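Local coordinates for protein TRAP dicarboxylate transporter, DctP subunit (Anaerococcus prevoti, PDB 4N91) that binds D-glucuronate, in both its alpha and beta forms, as the solute-binding component of what is probably a TRAP transport system, at residues A[152-157]-A[236-241]; A[215-220]-A[230-235]. All coordinates share one frame; numbering follows the deposited sequence. Where two conformers were deposited one is given.

Overall arrangement
Both contacts involve one mixed sheet, whose strands run in the order 212-215, 154-158, 231-238, 294-296. Their centres are about 9 Å apart. They share strand 231-238: its later part pairs with 152-157 in contact 1, and its earlier part faces 215-220 in contact 2. Segment 215-220 runs from the end of strand 212-215 through a turn into helix 218-221. Along the chain, contact 2 is nested inside the loop closed by contact 1. Backbone bonds of Ser155 with Asn215 and of Phe156 with Ser233 join them. Arg154 of contact 1 and Asn215 and Asn216 of contact 2 reach the glucuronate. The sheet and the turn after strand 212-215 thus bring three side chains to the sugar.

Contact 1 of 2, residues A[152-157]-A[236-241]; sequences GSRSFY and MHQMVP. With BDP (beta-D-glucopyranuronic acid), chain C.
Arg154 and Gln238 are joined by their backbones: Arg154 N donates to Gln238 O at 2.8 Å, nearly straight at 165°. A second backbone bond, from His237 N to Arg154 O, is weak and bent, so the pairing is irregular. Ser155 adds a side-chain bond. Its OG lies anti to the carbonyl carbon (chi1 -73°) and accepts from Met236 N at 2.9 Å. The Arg154 side chain leaves the strand for the ligand. Its NH2 donates to carboxylate oxygen O6B of beta-D-glucuronate at 3.0 Å, and NH1 donates to ring oxygen O5 at 3.2 Å. O5 lies in the guanidinium plane, at its edge. NE forms a salt bridge with Glu214, which would hold the guanidinium against rotation. His237 NE2 also bonds to Glu214 and ND1 to Asp235, so the imidazole is held at both nitrogens. Arg154 O sits 3.4 Å above the centre of the imidazole ring. The Phe156 and His237 rings are inclined by 41°, with His237 CE1 3.6 Å above the Phe156 ring plane, over its centre. Further out, Val240 CG2 packs on Arg154 CD at 3.7 Å. On the exposed side, the selenomethionine Met236 lays CG and its terminal CE against Ser153 OG. Strands 154-157 and 236-238 are far from strictly antiparallel. Past them two waters link Gly152 and Val240; one accepts from Val240 N and is within donating range of Gly152 O. The following strand, 242-247, belongs to the other, five-stranded sheet. The contact therefore sits where the chain passes between the two sheets of a periplasmic binding protein fold. Arg154 here works beside Arg175, which probably matches the conserved carboxylate-binding arginine of TRAP binding proteins.

Contact 2 of 2, residues A[215-220]-A[230-235]; sequences NNEMSL and KYYSYD. With BDP (beta-D-glucopyranuronic acid), chain C.
Tyr232 OH donates to Asn215 O at 2.7 Å, in the carbonyl plane and on a lone pair. Its CG is anti to the backbone N (chi1 -174°), and the ring reaches across to the turn at 215-217. The apolar packing is at Leu220, whose CD1 meets ring atom CD2 of Tyr232 at 3.6 Å. Tyr234 forms the other part of the contact. Its OH donates to Glu217 OE2 at 2.7 Å, on the anti lone pair, with the carboxylate at 67° to the ring. Packing is thinner here: Glu217 reaches Tyr234 mainly through its carboxylate, and Tyr234 is partly exposed. Tyr297 lies nearly parallel to the Tyr234 ring, and helix 256-290 touches Glu217. A phenylalanine in place of Tyr232 would probably leave Asn215 O without this donor and give the turn behind the ligand more freedom. On the sugar side, Asn215 ND2 donates to O5 of beta-D-glucuronate at 3.1 Å. Asn215 OD1 also accepts from Asn216 N, which would fix the amide. Asn216 OD1 caps Met218 N weakly, while its ND2 bonds to Ala151 O. The two tyrosine hydroxyls thus tie the strand to a turn whose asparagines face the sugar, consistent with a second shell that positions the ligand-binding amides.

Contact 1 of 2, residues A[152-157]-A[236-241]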
loop_
_atom_site.group_PDB
_atom_site.type_symbol
_atom_site.label_atom_id
_atom_site.label_comp_id
_atom_site.label_asym_id
_atom_site.label_seq_id
_atom_site.Cartn_x
_atom_site.Cartn_y
_atom_site.Cartn_z
ATOM N N GLY A 152 2.246 -6.357 2.918
ATOM C CA GLY A 152 1.755 -7.725 2.809
ATOM C C GLY A 152 0.861 -7.941 1.609
ATOM O O GLY A 152 1.049 -7.307 0.576
ATOM N N SER A 153 -0.111 -8.843 1.737
ATOM C CA SER A 153 -1.065 -9.105 0.677
ATOM C C SER A 153 -2.472 -8.744 1.156
ATOM O O SER A 153 -2.734 -8.729 2.357
ATOM C CB SER A 153 -1.041 -10.582 0.246
ATOM O OG SER A 153 -1.498 -11.417 1.291
ATOM N N ARG A 154 -3.348 -8.431 0.205
ATOM C CA ARG A 154 -4.708 -8.035 0.509
ATOM C C ARG A 154 -5.667 -9.177 0.232
ATOM O O ARG A 154 -5.621 -9.805 -0.828
ATOM C CB ARG A 154 -5.103 -6.805 -0.305
ATOM C CG ARG A 154 -4.185 -5.623 -0.014
ATOM C CD ARG A 154 -4.497 -4.435 -0.807
ATOM N NE ARG A 154 -5.740 -3.749 -0.440
ATOM C CZ ARG A 154 -5.814 -2.709 0.380
ATOM N NH1 ARG A 154 -4.726 -2.243 0.990
ATOM N NH2 ARG A 154 -6.991 -2.134 0.591
ATOM N N SER A 155 -6.520 -9.453 1.206
ATOM C CA SER A 155 -7.532 -10.482 1.120
ATOM C C SER A 155 -8.854 -9.957 1.668
ATOM O O SER A 155 -8.848 -9.057 2.503
ATOM C CB SER A 155 -7.128 -11.660 1.989
ATOM O OG SER A 155 -6.062 -12.388 1.406
ATOM N N PHE A 156 -9.965 -10.598 1.282
ATOM C CA PHE A 156 -11.299 -10.185 1.727
ATOM C C PHE A 156 -11.596 -10.551 3.172
ATOM O O PHE A 156 -11.278 -11.653 3.637
ATOM C CB PHE A 156 -12.358 -10.799 0.805
ATOM C CG PHE A 156 -12.320 -10.238 -0.583
ATOM C CD1 PHE A 156 -12.667 -8.933 -0.807
ATOM C CD2 PHE A 156 -11.912 -11.017 -1.667
ATOM C CE1 PHE A 156 -12.594 -8.390 -2.083
ATOM C CE2 PHE A 156 -11.852 -10.484 -2.923
ATOM C CZ PHE A 156 -12.182 -9.173 -3.137
ATOM N N TYR A 157 -12.262 -9.646 3.868
ATOM C CA TYR A 157 -12.856 -9.983 5.159
ATOM C C TYR A 157 -14.248 -9.375 5.221
ATOM O O TYR A 157 -14.524 -8.312 4.666
ATOM C CB TYR A 157 -12.000 -9.534 6.344
ATOM C CG TYR A 157 -11.478 -8.100 6.332
ATOM C CD1 TYR A 157 -10.276 -7.786 5.713
ATOM C CD2 TYR A 157 -12.173 -7.071 6.964
ATOM C CE1 TYR A 157 -9.769 -6.495 5.735
ATOM C CE2 TYR A 157 -11.691 -5.783 6.976
ATOM C CZ TYR A 157 -10.477 -5.499 6.368
ATOM O OH TYR A 157 -9.959 -4.222 6.392
HETATM N N MSE A 236 -5.859 -13.490 -1.283
HETATM C CA MSE A 236 -4.579 -12.816 -1.584
HETATM C C MSE A 236 -4.513 -12.234 -3.011
HETATM O O MSE A 236 -3.580 -12.509 -3.799
HETATM C CB MSE A 236 -3.414 -13.780 -1.302
HETATM C CG MSE A 236 -3.315 -14.162 0.166
HETATM SE SE MSE A 236 -2.007 -15.566 0.512
HETATM C CE MSE A 236 -0.421 -14.509 0.126
ATOM N N HIS A 237 -5.478 -11.376 -3.324
ATOM C CA HIS A 237 -5.649 -10.899 -4.690
ATOM C C HIS A 237 -4.603 -9.904 -5.131
ATOM O O HIS A 237 -4.333 -9.792 -6.330
ATOM C CB HIS A 237 -7.042 -10.320 -4.933
ATOM C CG HIS A 237 -7.531 -9.406 -3.856
ATOM N ND1 HIS A 237 -8.428 -9.822 -2.901
ATOM C CD2 HIS A 237 -7.296 -8.097 -3.602
ATOM C CE1 HIS A 237 -8.705 -8.825 -2.087
ATOM N NE2 HIS A 237 -8.037 -7.765 -2.491
ATOM N N GLN A 238 -4.007 -9.182 -4.192
ATOM C CA GLN A 238 -2.978 -8.201 -4.539
ATOM C C GLN A 238 -1.893 -8.136 -3.489
ATOM O O GLN A 238 -2.123 -8.454 -2.296
ATOM C CB GLN A 238 -3.538 -6.796 -4.686
ATOM C CG GLN A 238 -4.505 -6.583 -5.817
ATOM C CD GLN A 238 -5.258 -5.289 -5.623
ATOM O OE1 GLN A 238 -5.940 -5.065 -4.586
ATOM N NE2 GLN A 238 -5.123 -4.408 -6.580
HETATM N N MSE A 239 -0.706 -7.724 -3.945
HETATM C CA MSE A 239 0.384 -7.321 -3.070
HETATM C C MSE A 239 0.706 -5.895 -3.468
HETATM O O MSE A 239 1.382 -5.657 -4.471
HETATM C CB MSE A 239 1.606 -8.221 -3.194
HETATM C CG MSE A 239 1.272 -9.638 -2.943
HETATM SE SE MSE A 239 2.870 -10.743 -2.981
HETATM C CE MSE A 239 3.286 -10.654 -1.046
ATOM N N VAL A 240 0.192 -4.950 -2.691
ATOM C CA VAL A 240 0.203 -3.546 -3.112
ATOM C C VAL A 240 1.211 -2.788 -2.272
ATOM O O VAL A 240 1.042 -2.641 -1.056
ATOM C CB VAL A 240 -1.187 -2.875 -2.968
ATOM C CG1 VAL A 240 -1.135 -1.443 -3.490
ATOM C CG2 VAL A 240 -2.264 -3.681 -3.719
ATOM N N PRO A 241 2.290 -2.319 -2.900
ATOM C CA PRO A 241 3.269 -1.627 -2.059
ATOM C C PRO A 241 2.759 -0.295 -1.562
ATOM O O PRO A 241 2.013 0.387 -2.269
ATOM C CB PRO A 241 4.467 -1.424 -3.001
ATOM C CG PRO A 241 3.855 -1.391 -4.394
ATOM C CD PRO A 241 2.683 -2.362 -4.320
HETATM C C1 BDP C . -2.917 -0.548 4.137
HETATM C C2 BDP C . -1.899 0.283 3.504
HETATM C C3 BDP C . -2.281 1.732 3.589
HETATM C C4 BDP C . -3.541 1.974 2.957
HETATM C C5 BDP C . -4.566 1.089 3.553
HETATM C C6 BDP C . -5.921 1.188 2.807
HETATM O O2 BDP C . -0.768 0.154 4.454
HETATM O O3 BDP C . -1.235 2.561 2.985
HETATM O O4 BDP C . -3.938 3.248 2.988
HETATM O O5 BDP C . -4.155 -0.320 3.463
HETATM O O6A BDP C . -6.403 2.339 2.728
HETATM O O1 BDP C . -2.622 -1.919 3.770
HETATM O O6B BDP C . -6.546 0.135 2.545
HETATM O O HOH W 1 2.394 -4.884 0.128
HETATM O O HOH W 2 -0.900 -5.161 -0.006
#

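Contact 2 of 2, residues A[215-220]-A[230-235]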
loop_
_atom_site.group_PDB
_atom_site.type_symbol
_atom_site.label_atom_id
_atom_site.label_comp_id
_atom_site.label_asym_id
_atom_site.label_seq_id
_atom_site.Cartn_x
_atom_site.Cartn_y
_atom_site.Cartn_z
ATOM N N ASN A 215 -7.768 -6.311 2.821
ATOM C CA ASN A 215 -6.523 -5.755 3.276
ATOM C C ASN A 215 -5.650 -6.844 3.854
ATOM O O ASN A 215 -6.030 -8.008 3.895
ATOM C CB ASN A 215 -6.773 -4.701 4.364
ATOM C CG ASN A 215 -5.849 -3.525 4.222
ATOM O OD1 ASN A 215 -4.630 -3.693 4.116
ATOM N ND2 ASN A 215 -6.422 -2.319 4.168
ATOM N N ASN A 216 -4.488 -6.433 4.335
ATOM C CA ASN A 216 -3.660 -7.305 5.127
ATOM C C ASN A 216 -4.221 -7.478 6.543
ATOM O O ASN A 216 -5.213 -6.855 6.923
ATOM C CB ASN A 216 -2.222 -6.796 5.155
ATOM C CG ASN A 216 -2.092 -5.418 5.779
ATOM O OD1 ASN A 216 -2.615 -5.147 6.886
ATOM N ND2 ASN A 216 -1.436 -4.513 5.057
ATOM N N GLU A 217 -3.573 -8.317 7.334
ATOM C CA GLU A 217 -4.071 -8.667 8.653
ATOM C C GLU A 217 -4.003 -7.547 9.688
ATOM O O GLU A 217 -4.741 -7.579 10.663
ATOM C CB GLU A 217 -3.340 -9.889 9.178
ATOM C CG GLU A 217 -3.437 -11.096 8.250
ATOM C CD GLU A 217 -2.286 -11.233 7.255
ATOM O OE1 GLU A 217 -1.735 -10.218 6.766
ATOM O OE2 GLU A 217 -1.925 -12.408 6.964
HETATM N N MSE A 218 -3.135 -6.568 9.464
HETATM C CA MSE A 218 -2.959 -5.480 10.416
HETATM C C MSE A 218 -4.206 -4.605 10.509
HETATM O O MSE A 218 -4.460 -3.973 11.532
HETATM C CB MSE A 218 -1.714 -4.659 10.068
HETATM C CG MSE A 218 -0.429 -5.263 10.568
HETATM SE SE MSE A 218 -0.331 -4.922 12.445
HETATM C CE MSE A 218 0.596 -3.220 12.609
ATOM N N SER A 219 -5.006 -4.579 9.451
ATOM C CA SER A 219 -6.275 -3.859 9.483
ATOM C C SER A 219 -7.188 -4.412 10.551
ATOM O O SER A 219 -7.995 -3.676 11.106
ATOM C CB SER A 219 -7.012 -3.963 8.137
ATOM O OG SER A 219 -6.436 -3.071 7.183
ATOM N N LEU A 220 -7.131 -5.719 10.783
ATOM C CA LEU A 220 -8.047 -6.353 11.710
ATOM C C LEU A 220 -7.785 -5.907 13.142
ATOM O O LEU A 220 -8.700 -5.799 13.938
ATOM C CB LEU A 220 -7.890 -7.874 11.673
ATOM C CG LEU A 220 -8.217 -8.558 10.346
ATOM C CD1 LEU A 220 -7.830 -10.027 10.377
ATOM C CD2 LEU A 220 -9.701 -8.397 10.049
ATOM N N LYS A 230 -15.305 -11.004 11.308
ATOM C CA LYS A 230 -14.630 -12.165 11.848
ATOM C C LYS A 230 -14.329 -13.249 10.823
ATOM O O LYS A 230 -13.905 -14.334 11.202
ATOM C CB LYS A 230 -15.442 -12.802 12.981
ATOM C CG LYS A 230 -15.963 -11.861 14.052
ATOM C CD LYS A 230 -14.873 -11.430 14.992
ATOM C CE LYS A 230 -15.504 -10.740 16.218
ATOM N NZ LYS A 230 -14.507 -9.932 16.913
ATOM N N TYR A 231 -14.611 -12.988 9.546
ATOM C CA TYR A 231 -14.263 -13.940 8.491
ATOM C C TYR A 231 -13.192 -13.315 7.596
ATOM O O TYR A 231 -13.473 -12.371 6.858
ATOM C CB TYR A 231 -15.467 -14.307 7.634
ATOM C CG TYR A 231 -16.612 -14.935 8.398
ATOM C CD1 TYR A 231 -16.536 -16.246 8.862
ATOM C CD2 TYR A 231 -17.769 -14.230 8.640
ATOM C CE1 TYR A 231 -17.588 -16.809 9.551
ATOM C CE2 TYR A 231 -18.823 -14.792 9.346
ATOM C CZ TYR A 231 -18.721 -16.068 9.805
ATOM O OH TYR A 231 -19.807 -16.629 10.468
ATOM N N TYR A 232 -11.983 -13.851 7.664
ATOM C CA TYR A 232 -10.880 -13.352 6.855
ATOM C C TYR A 232 -10.439 -14.473 5.946
ATOM O O TYR A 232 -9.968 -15.508 6.415
ATOM C CB TYR A 232 -9.732 -12.859 7.728
ATOM C CG TYR A 232 -8.590 -12.182 6.971
ATOM C CD1 TYR A 232 -7.626 -12.918 6.321
ATOM C CD2 TYR A 232 -8.469 -10.806 6.944
ATOM C CE1 TYR A 232 -6.573 -12.316 5.652
ATOM C CE2 TYR A 232 -7.422 -10.186 6.248
ATOM C CZ TYR A 232 -6.471 -10.967 5.614
ATOM O OH TYR A 232 -5.441 -10.387 4.941
ATOM N N SER A 233 -10.598 -14.259 4.645
ATOM C CA SER A 233 -10.428 -15.300 3.647
ATOM C C SER A 233 -9.239 -15.012 2.709
ATOM O O SER A 233 -9.281 -14.074 1.930
ATOM C CB SER A 233 -11.715 -15.438 2.837
ATOM O OG SER A 233 -11.589 -16.431 1.830
ATOM N N TYR A 234 -8.205 -15.844 2.783
ATOM C CA TYR A 234 -6.939 -15.597 2.122
ATOM C C TYR A 234 -6.961 -15.829 0.615
ATOM O O TYR A 234 -6.295 -16.744 0.099
ATOM C CB TYR A 234 -5.862 -16.461 2.762
ATOM C CG TYR A 234 -5.246 -15.939 4.056
ATOM C CD1 TYR A 234 -4.313 -14.912 4.029
ATOM C CD2 TYR A 234 -5.547 -16.494 5.286
ATOM C CE1 TYR A 234 -3.722 -14.449 5.167
ATOM C CE2 TYR A 234 -4.958 -16.016 6.451
ATOM C CZ TYR A 234 -4.027 -15.002 6.371
ATOM O OH TYR A 234 -3.407 -14.552 7.499
ATOM N N ASP A 235 -7.723 -15.010 -0.089
ATOM C CA ASP A 235 -7.706 -15.067 -1.540
ATOM C C ASP A 235 -6.449 -14.377 -2.090
ATOM O O ASP A 235 -6.041 -14.642 -3.217
ATOM C CB ASP A 235 -8.967 -14.466 -2.128
ATOM C CG ASP A 235 -9.046 -12.976 -1.935
ATOM O OD1 ASP A 235 -9.058 -12.559 -0.765
ATOM O OD2 ASP A 235 -9.102 -12.226 -2.944
HETATM C C1 BDP C . -2.917 -0.548 4.137
HETATM C C2 BDP C . -1.899 0.283 3.504
HETATM C C3 BDP C . -2.281 1.732 3.589
HETATM C C4 BDP C . -3.541 1.974 2.957
HETATM C C5 BDP C . -4.566 1.089 3.553
HETATM C C6 BDP C . -5.921 1.188 2.807
HETATM O O2 BDP C . -0.768 0.154 4.454
HETATM O O3 BDP C . -1.235 2.561 2.985
HETATM O O4 BDP C . -3.938 3.248 2.988
HETATM O O5 BDP C . -4.155 -0.320 3.463
HETATM O O6A BDP C . -6.403 2.339 2.728
HETATM O O1 BDP C . -2.622 -1.919 3.770
HETATM O O6B BDP C . -6.546 0.135 2.545
#